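Local atomic coordinates of putative lipoprotein (Bacteroides ovatus, PDB entry 3OQQ), a protein that is of unknown function but is probably an extracellular lipoprotein, built largely of antiparallel beta strands and carrying bound calcium ions. Residues G134-L139 with G341-H346; E238-N243 with F254-V259; Y350-A355 with N373-N378; R402-D407 with E429-Y434. One frame throughout, in Å; residues are numbered along the deposited sequence.

How the contacts relate
Contact 1 opens first, in the loop between strands 122-131 and 150-161. It closes more than 200 residues later on strand 343-346. Contact 2 is nested inside that span and closes the beta hairpin of strands 234-242 and 253-263. Strands 234-242 and 343-346 are the outermost strands of one six-stranded antiparallel sheet, so contacts 1 and 2 both reach that sheet. Contact 3 follows in series and joins the loops before and after helix 357-364. It touches contact 1, where Y376 OH lies 2.7 Å from E344 O. Contact 4 comes last and ties helix 401-404 to strand 431-432. Its centre is about 23 Å from that of contact 1.

Contact 1 of 4, residues G134-L139 with G341-H346; sequences GWPIQL and GGKEIH
G134 meets I345 at the start of the contact, its backbone N 4.4 Å from CD1 of the isoleucine. The carbonyl O of G134 accepts from I137 N, 2.8 Å away. With the cis peptide bond before P136, this makes residues 134-137 a type VIa turn. W135 carries most of the contact. Its CG stands anti to the backbone N (chi1 177°), and its side chain lies against strand 343-346. W135 CB packs on CG1 of I345 at 3.9 Å, with CG2 and CD1 of the isoleucine close by. Further out, the indole turns an edge to K343, and CZ3 of W135 lies 3.7 Å from CG of the lysine. The lysine chain bends at chi3. Its NZ donates to W135 O over 3.1 Å. The C=O...N angle is 153°, with NZ tilted 20° from the carbonyl plane. One lysine thus touches both the ring and the backbone of W135. P136 follows, its CB 4.1 Å above one face of the neighbouring indole, toward the rim. Outside the two segments, W384 meets the indole edge-to-face, and L363 and V364 of helix 357-364 also touch it. The contact lays a cis-proline turn against the edge strand of a six-stranded antiparallel sheet, just where G342 and K343, both facing V339, form a G1 beta bulge.

Contact 2 of 4, residues E238-N243 with F254-V259; sequences ENKNWN and FAILTV
N239 O is approached by two groups of the facing strand. A255 N donates to it over 3.0 Å, with an N-H...O angle of 153°. The donor is tilted 31° from the carbonyl plane. F254 CA makes a CA-H...O contact with the same oxygen at 3.4 Å. The return bond runs from N239 N to A255 O, 3.1 Å long. N239 and A255 are therefore a hydrogen-bonded antiparallel pair, and E238 and I256 are the next, non-hydrogen-bonded pair. They belong to the beta hairpin of strands 234-242 and 253-263, at one edge of a six-stranded antiparallel sheet, with 234-242 outermost. The first strand turns a corner at K240 and N241. There N239 OD1 accepts from N241 N at 3.0 Å in an Asx turn, while N239 ND2 donates to L224 O. N241 and W242 both face R253 in a classic beta bulge. On one face of the hairpin, E238 and I256 lie side by side, with CB of the glutamate 3.9 Å from CG1 of the isoleucine. The K240 chain passes alongside F254 CB, and its CE reaches I256 CD1 at 4.0 Å. A255 CB points to the other face. With W242 CG between the backbone N and the carbonyl carbon (chi1 67°), the indole turns its edge to the facing strand, where NE1 of W242 lies 3.3 Å from F254 C, with A255 CB a little further off.

Contact 3 of 4, residues Y350-A355 with N373-N378; sequences YAPTSA and NVYYSN
Y375 and Y376 reach from one loop to the 350-352 chain with two differently used rings. Both have CG anti to the carbonyl carbon, at chi1 -71° for Y375 and -67° for Y376. Y376 has backbone angles of the left-handed helical region, consistent with two successive rings facing the same chain. The Y375 ring offers a face. A351 CA lies over it in a CH-pi contact, 3.7 Å from the centroid of the Y375 ring and 14° off its normal. A351 CB adds a contact to Y375 CE2 at 3.7 Å. P352 crosses Y375 at about a right angle, its CD 3.6 Å from CE1 of the tyrosine. The Y376 ring instead offers its edge. Y350 O lies in the plane of that ring, 3.3 Å from CD2 of Y376. At the far end, Y376 OH is 3.8 Å from P352 CB and is hydrogen-bonded to E344 O. The carbonyl O of Y350 also lies 3.2 Å from Y375 CB. An alanine in place of Y375 would probably leave A351 CA and P352 CD without the ring they pack on and open a gap beside them. No hydrogen bond links the two segments, but Y375 and G349 are joined by backbone hydrogen bonding, just before the first segment. This is loop-to-loop packing, in which the chain entering helix 357-364 is held against the chain that leaves it.

Contact 4 of 4, residues R402-D407 with E429-Y434; sequences REAYPD and EKTIRY
E403 and A404, at the end of helix 401-404, pack on K430 and T431, where a 3-10 segment passes into the short, weakly bonded strand 431-432. That strand pairs with 394-395 in a small two-stranded antiparallel sheet, and A404 also touches A395 there. K430 CB rests 3.8 Å from A404 CA. The lysine chain then runs out over the helix end, with CD of K430 3.5 Å from the carbonyl O of E403. The chain turns at its last torsion (chi4 -74°), and this sets NZ between the carboxylates of E403 and E429. K430 NZ is 3.9 Å from E403 OE1, a long salt bridge. The same NZ is 3.5 Å from OE2 of its neighbour E429, with a weak hydrogen bond. The three residues form a salt-bridge network. An alanine at K430 would probably leave E403 and E429 without their shared positive partner and uncover the E403 carbonyl. T431 packs beside K430 on the A404 methyl. T431 OG1 is hydrogen-bonded to V427 O, and the methyl CG2 does the touching. Y405 OH is hydrogen-bonded to R393 O, and the Y405 and T431 side chains cross at about a right angle. T431 CG2 lies 3.6 Å from A404 CB and 4.0 Å from Y405 CE2.

Contact 1 of 4, residues G134-L139 with G341-H346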
loop_
_atom_site.group_PDB
_atom_site.type_symbol
_atom_site.label_atom_id
_atom_site.label_comp_id
_atom_site.label_asym_id
_atom_site.label_seq_id
_atom_site.Cartn_x
_atom_site.Cartn_y
_atom_site.Cartn_z
ATOM N N GLY A 134 -8.406 16.021 9.787
ATOM C CA GLY A 134 -9.356 17.104 10.007
ATOM C C GLY A 134 -10.569 17.207 9.118
ATOM O O GLY A 134 -11.436 18.038 9.412
ATOM N N TRP A 135 -10.651 16.400 8.028
ATOM C CA TRP A 135 -11.792 16.410 7.100
ATOM C C TRP A 135 -13.124 16.523 7.877
ATOM O O TRP A 135 -13.293 15.789 8.847
ATOM C CB TRP A 135 -11.786 15.133 6.202
ATOM C CG TRP A 135 -12.967 15.035 5.286
ATOM C CD1 TRP A 135 -13.144 15.708 4.106
ATOM C CD2 TRP A 135 -14.217 14.386 5.571
ATOM N NE1 TRP A 135 -14.405 15.453 3.602
ATOM C CE2 TRP A 135 -15.082 14.645 4.485
ATOM C CE3 TRP A 135 -14.663 13.532 6.599
ATOM C CZ2 TRP A 135 -16.386 14.125 4.426
ATOM C CZ3 TRP A 135 -15.957 13.027 6.546
ATOM C CH2 TRP A 135 -16.802 13.320 5.470
ATOM N N PRO A 136 -14.073 17.437 7.538
ATOM C CA PRO A 136 -14.114 18.326 6.367
ATOM C C PRO A 136 -13.408 19.679 6.549
ATOM O O PRO A 136 -13.590 20.540 5.704
ATOM C CB PRO A 136 -15.625 18.500 6.149
ATOM C CG PRO A 136 -16.179 18.483 7.522
ATOM C CD PRO A 136 -15.356 17.477 8.272
ATOM N N ILE A 137 -12.572 19.850 7.596
ATOM C CA ILE A 137 -11.833 21.089 7.845
ATOM C C ILE A 137 -10.400 20.966 7.305
ATOM O O ILE A 137 -9.762 19.916 7.470
ATOM C CB ILE A 137 -11.845 21.473 9.354
ATOM C CG1 ILE A 137 -13.295 21.663 9.857
ATOM C CG2 ILE A 137 -10.981 22.754 9.625
ATOM C CD1 ILE A 137 -13.430 21.673 11.346
ATOM N N GLN A 138 -9.907 22.041 6.679
ATOM C CA GLN A 138 -8.561 22.126 6.102
ATOM C C GLN A 138 -8.137 23.566 5.900
ATOM O O GLN A 138 -8.983 24.417 5.628
ATOM C CB GLN A 138 -8.517 21.418 4.746
ATOM C CG GLN A 138 -7.190 20.703 4.469
ATOM C CD GLN A 138 -7.252 19.820 3.234
ATOM O OE1 GLN A 138 -8.043 20.040 2.318
ATOM N NE2 GLN A 138 -6.353 18.863 3.139
ATOM N N LEU A 139 -6.826 23.842 5.984
ATOM C CA LEU A 139 -6.324 25.183 5.692
ATOM C C LEU A 139 -6.562 25.485 4.207
ATOM O O LEU A 139 -6.508 24.551 3.400
ATOM C CB LEU A 139 -4.808 25.276 6.024
ATOM C CG LEU A 139 -4.420 25.303 7.501
ATOM C CD1 LEU A 139 -2.969 24.868 7.697
ATOM C CD2 LEU A 139 -4.667 26.682 8.116
ATOM N N GLY A 341 -15.116 8.763 17.137
ATOM C CA GLY A 341 -16.481 9.103 16.764
ATOM C C GLY A 341 -16.948 8.383 15.512
ATOM O O GLY A 341 -18.148 8.355 15.248
ATOM N N GLY A 342 -16.015 7.813 14.734
ATOM C CA GLY A 342 -16.350 7.035 13.545
ATOM C C GLY A 342 -16.301 7.739 12.200
ATOM O O GLY A 342 -16.655 7.141 11.181
ATOM N N LYS A 343 -15.880 9.009 12.171
ATOM C CA LYS A 343 -15.701 9.736 10.925
ATOM C C LYS A 343 -14.592 9.034 10.097
ATOM O O LYS A 343 -13.518 8.743 10.617
ATOM C CB LYS A 343 -15.328 11.179 11.241
ATOM C CG LYS A 343 -15.677 12.191 10.185
ATOM C CD LYS A 343 -14.808 13.422 10.341
ATOM C CE LYS A 343 -15.137 14.271 11.543
ATOM N NZ LYS A 343 -14.049 15.233 11.823
ATOM N N GLU A 344 -14.886 8.731 8.835
ATOM C CA GLU A 344 -14.031 8.002 7.908
ATOM C C GLU A 344 -13.497 8.946 6.843
ATOM O O GLU A 344 -14.274 9.669 6.210
ATOM C CB GLU A 344 -14.885 6.879 7.289
ATOM C CG GLU A 344 -14.155 5.686 6.717
ATOM C CD GLU A 344 -15.109 4.793 5.949
ATOM O OE1 GLU A 344 -15.774 3.942 6.578
ATOM O OE2 GLU A 344 -15.267 5.014 4.729
ATOM N N ILE A 345 -12.159 8.967 6.667
ATOM C CA ILE A 345 -11.493 9.847 5.702
ATOM C C ILE A 345 -10.776 8.993 4.654
ATOM O O ILE A 345 -10.086 8.062 5.003
ATOM C CB ILE A 345 -10.520 10.834 6.436
ATOM C CG1 ILE A 345 -11.248 11.557 7.597
ATOM C CG2 ILE A 345 -9.855 11.852 5.463
ATOM C CD1 ILE A 345 -10.344 12.287 8.625
ATOM N N HIS A 346 -10.966 9.305 3.373
ATOM C CA HIS A 346 -10.279 8.645 2.263
ATOM C C HIS A 346 -9.478 9.716 1.505
ATOM O O HIS A 346 -9.662 10.910 1.757
ATOM C CB HIS A 346 -11.302 7.952 1.334
ATOM C CG HIS A 346 -12.034 6.807 1.974
ATOM N ND1 HIS A 346 -11.831 5.520 1.558
ATOM C CD2 HIS A 346 -12.956 6.806 2.965
ATOM C CE1 HIS A 346 -12.635 4.768 2.295
ATOM N NE2 HIS A 346 -13.321 5.498 3.165
#

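Contact 2 of 4, residues E238-N243 with F254-V259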
loop_
_atom_site.group_PDB
_atom_site.type_symbol
_atom_site.label_atom_id
_atom_site.label_comp_id
_atom_site.label_asym_id
_atom_site.label_seq_id
_atom_site.Cartn_x
_atom_site.Cartn_y
_atom_site.Cartn_z
ATOM N N GLU A 238 -7.390 -9.822 17.747
ATOM C CA GLU A 238 -7.054 -8.721 18.637
ATOM C C GLU A 238 -6.137 -9.133 19.788
ATOM O O GLU A 238 -6.171 -10.274 20.272
ATOM C CB GLU A 238 -8.337 -8.083 19.221
ATOM C CG GLU A 238 -9.276 -9.061 19.912
ATOM C CD GLU A 238 -10.467 -8.476 20.643
ATOM O OE1 GLU A 238 -11.283 -7.793 19.993
ATOM O OE2 GLU A 238 -10.627 -8.766 21.851
ATOM N N ASN A 239 -5.363 -8.164 20.254
ATOM C CA ASN A 239 -4.561 -8.284 21.462
ATOM C C ASN A 239 -4.748 -6.966 22.158
ATOM O O ASN A 239 -4.277 -5.945 21.660
ATOM C CB ASN A 239 -3.097 -8.616 21.175
ATOM C CG ASN A 239 -2.246 -8.811 22.410
ATOM O OD1 ASN A 239 -2.509 -8.253 23.485
ATOM N ND2 ASN A 239 -1.194 -9.615 22.286
ATOM N N LYS A 240 -5.503 -6.974 23.255
ATOM C CA LYS A 240 -5.836 -5.757 23.989
ATOM C C LYS A 240 -4.987 -5.590 25.265
ATOM O O LYS A 240 -5.348 -4.806 26.151
ATOM C CB LYS A 240 -7.333 -5.751 24.312
ATOM C CG LYS A 240 -8.189 -5.644 23.039
ATOM C CD LYS A 240 -9.668 -5.759 23.361
ATOM C CE LYS A 240 -10.417 -4.506 22.996
ATOM N NZ LYS A 240 -11.877 -4.779 22.844
ATOM N N ASN A 241 -3.825 -6.252 25.322
ATOM C CA ASN A 241 -3.004 -6.167 26.516
ATOM C C ASN A 241 -1.518 -6.299 26.191
ATOM O O ASN A 241 -0.777 -6.960 26.923
ATOM C CB ASN A 241 -3.458 -7.263 27.502
ATOM C CG ASN A 241 -2.975 -7.087 28.915
ATOM O OD1 ASN A 241 -3.012 -5.992 29.462
ATOM N ND2 ASN A 241 -2.547 -8.181 29.555
ATOM N N TRP A 242 -1.058 -5.639 25.114
ATOM C CA TRP A 242 0.334 -5.761 24.710
ATOM C C TRP A 242 1.137 -4.504 25.009
ATOM O O TRP A 242 0.596 -3.408 25.188
ATOM C CB TRP A 242 0.452 -6.130 23.219
ATOM C CG TRP A 242 -0.005 -5.055 22.261
ATOM C CD1 TRP A 242 -1.268 -4.886 21.762
ATOM C CD2 TRP A 242 0.804 -4.015 21.670
ATOM N NE1 TRP A 242 -1.300 -3.787 20.920
ATOM C CE2 TRP A 242 -0.039 -3.253 20.827
ATOM C CE3 TRP A 242 2.170 -3.667 21.756
ATOM C CZ2 TRP A 242 0.429 -2.148 20.098
ATOM C CZ3 TRP A 242 2.630 -2.571 21.044
ATOM C CH2 TRP A 242 1.760 -1.807 20.244
ATOM N N ASN A 243 2.455 -4.685 25.046
ATOM C CA ASN A 243 3.420 -3.623 25.242
ATOM C C ASN A 243 4.652 -3.955 24.464
ATOM O O ASN A 243 4.912 -5.129 24.186
ATOM C CB ASN A 243 3.757 -3.423 26.729
ATOM C CG ASN A 243 2.706 -2.701 27.527
ATOM O OD1 ASN A 243 1.913 -3.318 28.224
ATOM N ND2 ASN A 243 2.637 -1.383 27.405
ATOM N N PHE A 254 -3.488 -1.676 22.746
ATOM C CA PHE A 254 -4.374 -2.609 22.063
ATOM C C PHE A 254 -4.321 -2.470 20.549
ATOM O O PHE A 254 -4.015 -1.399 20.012
ATOM C CB PHE A 254 -5.816 -2.481 22.558
ATOM C CG PHE A 254 -6.639 -1.329 22.032
ATOM C CD1 PHE A 254 -6.511 -0.050 22.582
ATOM C CD2 PHE A 254 -7.596 -1.532 21.045
ATOM C CE1 PHE A 254 -7.314 1.003 22.140
ATOM C CE2 PHE A 254 -8.390 -0.474 20.593
ATOM C CZ PHE A 254 -8.233 0.788 21.136
ATOM N N ALA A 255 -4.630 -3.563 19.855
ATOM C CA ALA A 255 -4.721 -3.559 18.387
ATOM C C ALA A 255 -5.815 -4.525 18.002
ATOM O O ALA A 255 -5.956 -5.559 18.651
ATOM C CB ALA A 255 -3.387 -3.945 17.757
ATOM N N ILE A 256 -6.664 -4.141 17.048
ATOM C CA ILE A 256 -7.774 -4.986 16.565
ATOM C C ILE A 256 -7.728 -4.996 15.038
ATOM O O ILE A 256 -7.889 -3.941 14.418
ATOM C CB ILE A 256 -9.179 -4.550 17.076
ATOM C CG1 ILE A 256 -9.229 -4.326 18.612
ATOM C CG2 ILE A 256 -10.261 -5.539 16.600
ATOM C CD1 ILE A 256 -10.444 -3.491 19.100
ATOM N N LEU A 257 -7.548 -6.182 14.444
ATOM C CA LEU A 257 -7.509 -6.326 12.995
ATOM C C LEU A 257 -8.755 -7.059 12.534
ATOM O O LEU A 257 -8.995 -8.194 12.935
ATOM C CB LEU A 257 -6.233 -7.062 12.551
ATOM C CG LEU A 257 -6.118 -7.501 11.094
ATOM C CD1 LEU A 257 -6.188 -6.306 10.129
ATOM C CD2 LEU A 257 -4.872 -8.283 10.908
ATOM N N THR A 258 -9.571 -6.379 11.717
ATOM C CA THR A 258 -10.798 -6.946 11.188
ATOM C C THR A 258 -10.650 -7.088 9.689
ATOM O O THR A 258 -10.234 -6.154 9.007
ATOM C CB THR A 258 -12.026 -6.106 11.591
ATOM O OG1 THR A 258 -12.024 -5.941 13.007
ATOM C CG2 THR A 258 -13.355 -6.755 11.160
ATOM N N VAL A 259 -10.966 -8.275 9.183
ATOM C CA VAL A 259 -10.994 -8.527 7.743
ATOM C C VAL A 259 -12.441 -8.921 7.406
ATOM O O VAL A 259 -12.933 -9.930 7.906
ATOM C CB VAL A 259 -9.943 -9.561 7.259
ATOM C CG1 VAL A 259 -10.019 -9.733 5.749
ATOM C CG2 VAL A 259 -8.531 -9.152 7.669
#

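Contact 3 of 4, residues Y350-A355 with N373-N378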
loop_
_atom_site.group_PDB
_atom_site.type_symbol
_atom_site.label_atom_id
_atom_site.label_comp_id
_atom_site.label_asym_id
_atom_site.label_seq_id
_atom_site.Cartn_x
_atom_site.Cartn_y
_atom_site.Cartn_z
ATOM N N TYR A 350 -11.650 8.982 -3.792
ATOM C CA TYR A 350 -11.919 7.635 -3.263
ATOM C C TYR A 350 -13.183 7.637 -2.430
ATOM O O TYR A 350 -13.378 8.514 -1.572
ATOM C CB TYR A 350 -10.717 7.127 -2.445
ATOM C CG TYR A 350 -9.511 6.777 -3.296
ATOM C CD1 TYR A 350 -8.585 7.752 -3.670
ATOM C CD2 TYR A 350 -9.265 5.461 -3.686
ATOM C CE1 TYR A 350 -7.433 7.421 -4.395
ATOM C CE2 TYR A 350 -8.133 5.122 -4.424
ATOM C CZ TYR A 350 -7.212 6.103 -4.764
ATOM O OH TYR A 350 -6.106 5.750 -5.496
ATOM N N ALA A 351 -14.037 6.640 -2.683
ATOM C CA ALA A 351 -15.357 6.493 -2.068
ATOM C C ALA A 351 -15.319 6.097 -0.597
ATOM O O ALA A 351 -14.461 5.308 -0.170
ATOM C CB ALA A 351 -16.165 5.436 -2.829
ATOM N N PRO A 352 -16.304 6.562 0.188
ATOM C CA PRO A 352 -16.432 6.033 1.560
ATOM C C PRO A 352 -16.805 4.554 1.491
ATOM O O PRO A 352 -17.273 4.110 0.441
ATOM C CB PRO A 352 -17.618 6.832 2.127
ATOM C CG PRO A 352 -18.438 7.161 0.933
ATOM C CD PRO A 352 -17.438 7.452 -0.147
ATOM N N THR A 353 -16.656 3.803 2.588
ATOM C CA THR A 353 -17.145 2.426 2.580
ATOM C C THR A 353 -18.675 2.493 2.471
ATOM O O THR A 353 -19.240 3.530 2.832
ATOM C CB THR A 353 -16.704 1.682 3.860
ATOM O OG1 THR A 353 -17.342 2.291 4.974
ATOM C CG2 THR A 353 -15.190 1.667 4.057
ATOM N N SER A 354 -19.349 1.404 2.042
ATOM C CA SER A 354 -20.829 1.319 1.995
ATOM C C SER A 354 -21.464 1.649 3.354
ATOM O O SER A 354 -22.523 2.251 3.394
ATOM C CB SER A 354 -21.285 -0.085 1.596
ATOM O OG SER A 354 -20.742 -0.450 0.343
ATOM N N ALA A 355 -20.825 1.239 4.457
ATOM C CA ALA A 355 -21.317 1.481 5.818
ATOM C C ALA A 355 -21.294 2.962 6.158
ATOM O O ALA A 355 -22.199 3.452 6.817
ATOM C CB ALA A 355 -20.454 0.720 6.813
ATOM N N ASN A 373 -18.771 16.910 -6.612
ATOM C CA ASN A 373 -18.538 15.947 -7.686
ATOM C C ASN A 373 -17.306 15.093 -7.504
ATOM O O ASN A 373 -17.138 14.106 -8.233
ATOM C CB ASN A 373 -18.475 16.690 -9.001
ATOM C CG ASN A 373 -19.780 17.412 -9.216
ATOM O OD1 ASN A 373 -19.807 18.634 -9.346
ATOM N ND2 ASN A 373 -20.898 16.696 -9.030
ATOM N N VAL A 374 -16.468 15.430 -6.521
ATOM C CA VAL A 374 -15.248 14.661 -6.219
ATOM C C VAL A 374 -15.277 14.247 -4.740
ATOM O O VAL A 374 -15.497 15.103 -3.866
ATOM C CB VAL A 374 -13.970 15.473 -6.558
ATOM C CG1 VAL A 374 -12.707 14.691 -6.211
ATOM C CG2 VAL A 374 -13.953 15.904 -8.038
ATOM N N TYR A 375 -15.041 12.947 -4.455
ATOM C CA TYR A 375 -14.991 12.475 -3.056
ATOM C C TYR A 375 -13.823 13.096 -2.286
ATOM O O TYR A 375 -12.728 13.195 -2.835
ATOM C CB TYR A 375 -14.834 10.950 -2.985
ATOM C CG TYR A 375 -16.037 10.144 -3.405
ATOM C CD1 TYR A 375 -17.223 10.204 -2.684
ATOM C CD2 TYR A 375 -15.950 9.222 -4.443
ATOM C CE1 TYR A 375 -18.327 9.426 -3.039
ATOM C CE2 TYR A 375 -17.038 8.419 -4.792
ATOM C CZ TYR A 375 -18.216 8.508 -4.072
ATOM O OH TYR A 375 -19.279 7.705 -4.408
ATOM N N TYR A 376 -14.053 13.452 -1.007
ATOM C CA TYR A 376 -13.055 13.969 -0.073
ATOM C C TYR A 376 -12.112 15.047 -0.685
ATOM O O TYR A 376 -10.883 14.947 -0.601
ATOM C CB TYR A 376 -12.246 12.791 0.493
ATOM C CG TYR A 376 -13.074 11.879 1.375
ATOM C CD1 TYR A 376 -13.376 12.231 2.689
ATOM C CD2 TYR A 376 -13.554 10.662 0.896
ATOM C CE1 TYR A 376 -14.135 11.390 3.508
ATOM C CE2 TYR A 376 -14.324 9.819 1.699
ATOM C CZ TYR A 376 -14.603 10.181 3.008
ATOM O OH TYR A 376 -15.334 9.329 3.803
ATOM N N SER A 377 -12.688 16.110 -1.248
ATOM C CA SER A 377 -11.850 17.158 -1.840
ATOM C C SER A 377 -12.486 18.493 -1.694
ATOM O O SER A 377 -13.687 18.593 -1.942
ATOM C CB SER A 377 -11.609 16.865 -3.316
ATOM O OG SER A 377 -10.686 17.779 -3.877
ATOM N N ASN A 378 -11.699 19.550 -1.332
ATOM C CA ASN A 378 -12.300 20.884 -1.236
ATOM C C ASN A 378 -12.572 21.407 -2.670
ATOM O O ASN A 378 -12.231 20.722 -3.641
ATOM C CB ASN A 378 -11.483 21.862 -0.344
ATOM C CG ASN A 378 -10.234 22.488 -0.934
ATOM O OD1 ASN A 378 -9.845 22.254 -2.085
ATOM N ND2 ASN A 378 -9.530 23.250 -0.116
#

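Contact 4 of 4, residues R402-D407 with E429-Y434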
loop_
_atom_site.group_PDB
_atom_site.type_symbol
_atom_site.label_atom_id
_atom_site.label_comp_id
_atom_site.label_asym_id
_atom_site.label_seq_id
_atom_site.Cartn_x
_atom_site.Cartn_y
_atom_site.Cartn_z
ATOM N N ARG A 402 4.571 21.277 2.648
ATOM C CA ARG A 402 5.265 22.030 1.590
ATOM C C ARG A 402 6.679 22.551 2.070
ATOM O O ARG A 402 7.531 22.842 1.229
ATOM C CB ARG A 402 4.381 23.200 1.119
ATOM C CG ARG A 402 4.425 24.392 2.069
ATOM C CD ARG A 402 3.279 25.339 1.943
ATOM N NE ARG A 402 3.346 26.130 0.729
ATOM C CZ ARG A 402 2.653 27.246 0.529
ATOM N NH1 ARG A 402 1.871 27.734 1.487
ATOM N NH2 ARG A 402 2.745 27.888 -0.625
ATOM N N GLU A 403 6.908 22.668 3.400
ATOM C CA GLU A 403 8.222 23.069 3.955
ATOM C C GLU A 403 9.128 21.849 4.099
ATOM O O GLU A 403 10.322 21.955 3.851
ATOM C CB GLU A 403 8.079 23.814 5.293
ATOM C CG GLU A 403 7.488 25.202 5.115
ATOM C CD GLU A 403 7.461 26.095 6.335
ATOM O OE1 GLU A 403 8.269 25.873 7.265
ATOM O OE2 GLU A 403 6.631 27.031 6.356
ATOM N N ALA A 404 8.565 20.684 4.476
ATOM C CA ALA A 404 9.304 19.416 4.526
ATOM C C ALA A 404 9.700 18.992 3.106
ATOM O O ALA A 404 10.778 18.421 2.916
ATOM C CB ALA A 404 8.444 18.331 5.171
ATOM N N TYR A 405 8.805 19.274 2.105
ATOM C CA TYR A 405 9.008 18.945 0.694
ATOM C C TYR A 405 8.898 20.229 -0.166
ATOM O O TYR A 405 7.797 20.542 -0.635
ATOM C CB TYR A 405 8.006 17.828 0.244
ATOM C CG TYR A 405 8.367 16.505 0.877
ATOM C CD1 TYR A 405 9.325 15.674 0.300
ATOM C CD2 TYR A 405 7.858 16.147 2.126
ATOM C CE1 TYR A 405 9.742 14.502 0.932
ATOM C CE2 TYR A 405 8.288 14.996 2.781
ATOM C CZ TYR A 405 9.233 14.176 2.179
ATOM O OH TYR A 405 9.693 13.063 2.828
ATOM N N PRO A 406 10.029 20.967 -0.413
ATOM C CA PRO A 406 9.935 22.248 -1.161
ATOM C C PRO A 406 9.496 22.147 -2.627
ATOM O O PRO A 406 9.142 23.167 -3.207
ATOM C CB PRO A 406 11.361 22.825 -1.075
ATOM C CG PRO A 406 11.985 22.138 0.106
ATOM C CD PRO A 406 11.397 20.756 0.112
ATOM N N ASP A 407 9.559 20.961 -3.247
ATOM C CA ASP A 407 9.109 20.807 -4.638
ATOM C C ASP A 407 7.668 20.264 -4.743
ATOM O O ASP A 407 7.168 20.083 -5.861
ATOM C CB ASP A 407 10.070 19.907 -5.394
ATOM C CG ASP A 407 11.425 20.559 -5.570
ATOM O OD1 ASP A 407 11.484 21.806 -5.585
ATOM O OD2 ASP A 407 12.411 19.827 -5.699
ATOM N N GLU A 429 15.878 18.461 8.632
ATOM C CA GLU A 429 15.407 19.036 9.903
ATOM C C GLU A 429 13.857 19.109 10.014
ATOM O O GLU A 429 13.349 19.365 11.111
ATOM C CB GLU A 429 16.061 20.425 10.154
ATOM C CG GLU A 429 15.427 21.623 9.475
ATOM C CD GLU A 429 14.846 22.704 10.384
ATOM O OE1 GLU A 429 14.471 22.413 11.547
ATOM O OE2 GLU A 429 14.705 23.846 9.890
ATOM N N LYS A 430 13.117 18.881 8.897
ATOM C CA LYS A 430 11.656 18.958 8.876
ATOM C C LYS A 430 11.000 17.593 8.758
ATOM O O LYS A 430 9.769 17.508 8.772
ATOM C CB LYS A 430 11.202 19.875 7.733
ATOM C CG LYS A 430 11.676 21.297 7.997
ATOM C CD LYS A 430 11.018 22.364 7.211
ATOM C CE LYS A 430 11.720 23.697 7.454
ATOM N NZ LYS A 430 11.413 24.261 8.801
ATOM N N THR A 431 11.815 16.515 8.642
ATOM C CA THR A 431 11.261 15.188 8.463
ATOM C C THR A 431 11.866 14.193 9.415
ATOM O O THR A 431 12.929 14.436 9.973
ATOM C CB THR A 431 11.411 14.708 7.010
ATOM O OG1 THR A 431 12.796 14.780 6.610
ATOM C CG2 THR A 431 10.498 15.456 6.056
ATOM N N ILE A 432 11.180 13.058 9.577
ATOM C CA ILE A 432 11.563 11.966 10.478
ATOM C C ILE A 432 11.838 10.680 9.734
ATOM O O ILE A 432 11.101 10.298 8.827
ATOM C CB ILE A 432 10.409 11.717 11.494
ATOM C CG1 ILE A 432 10.111 12.977 12.301
ATOM C CG2 ILE A 432 10.627 10.465 12.403
ATOM C CD1 ILE A 432 8.803 12.946 13.048
ATOM N N ARG A 433 12.858 9.985 10.216
ATOM C CA ARG A 433 13.261 8.613 9.934
ATOM C C ARG A 433 13.765 8.032 11.258
ATOM O O ARG A 433 14.693 8.594 11.834
ATOM C CB ARG A 433 14.315 8.528 8.826
ATOM C CG ARG A 433 14.717 7.091 8.490
ATOM C CD ARG A 433 14.418 6.736 7.053
ATOM N NE ARG A 433 15.157 5.551 6.628
ATOM N N TYR A 434 13.115 6.982 11.785
ATOM C CA TYR A 434 13.576 6.330 13.021
ATOM C C TYR A 434 13.921 4.857 12.783
ATOM O O TYR A 434 14.336 4.168 13.727
ATOM C CB TYR A 434 12.536 6.460 14.158
ATOM C CG TYR A 434 11.188 5.796 13.912
ATOM C CD1 TYR A 434 10.957 4.477 14.299
ATOM C CD2 TYR A 434 10.115 6.520 13.387
ATOM C CE1 TYR A 434 9.709 3.871 14.116
ATOM C CE2 TYR A 434 8.853 5.924 13.205
ATOM C CZ TYR A 434 8.651 4.607 13.608
ATOM O OH TYR A 434 7.424 4.003 13.489
#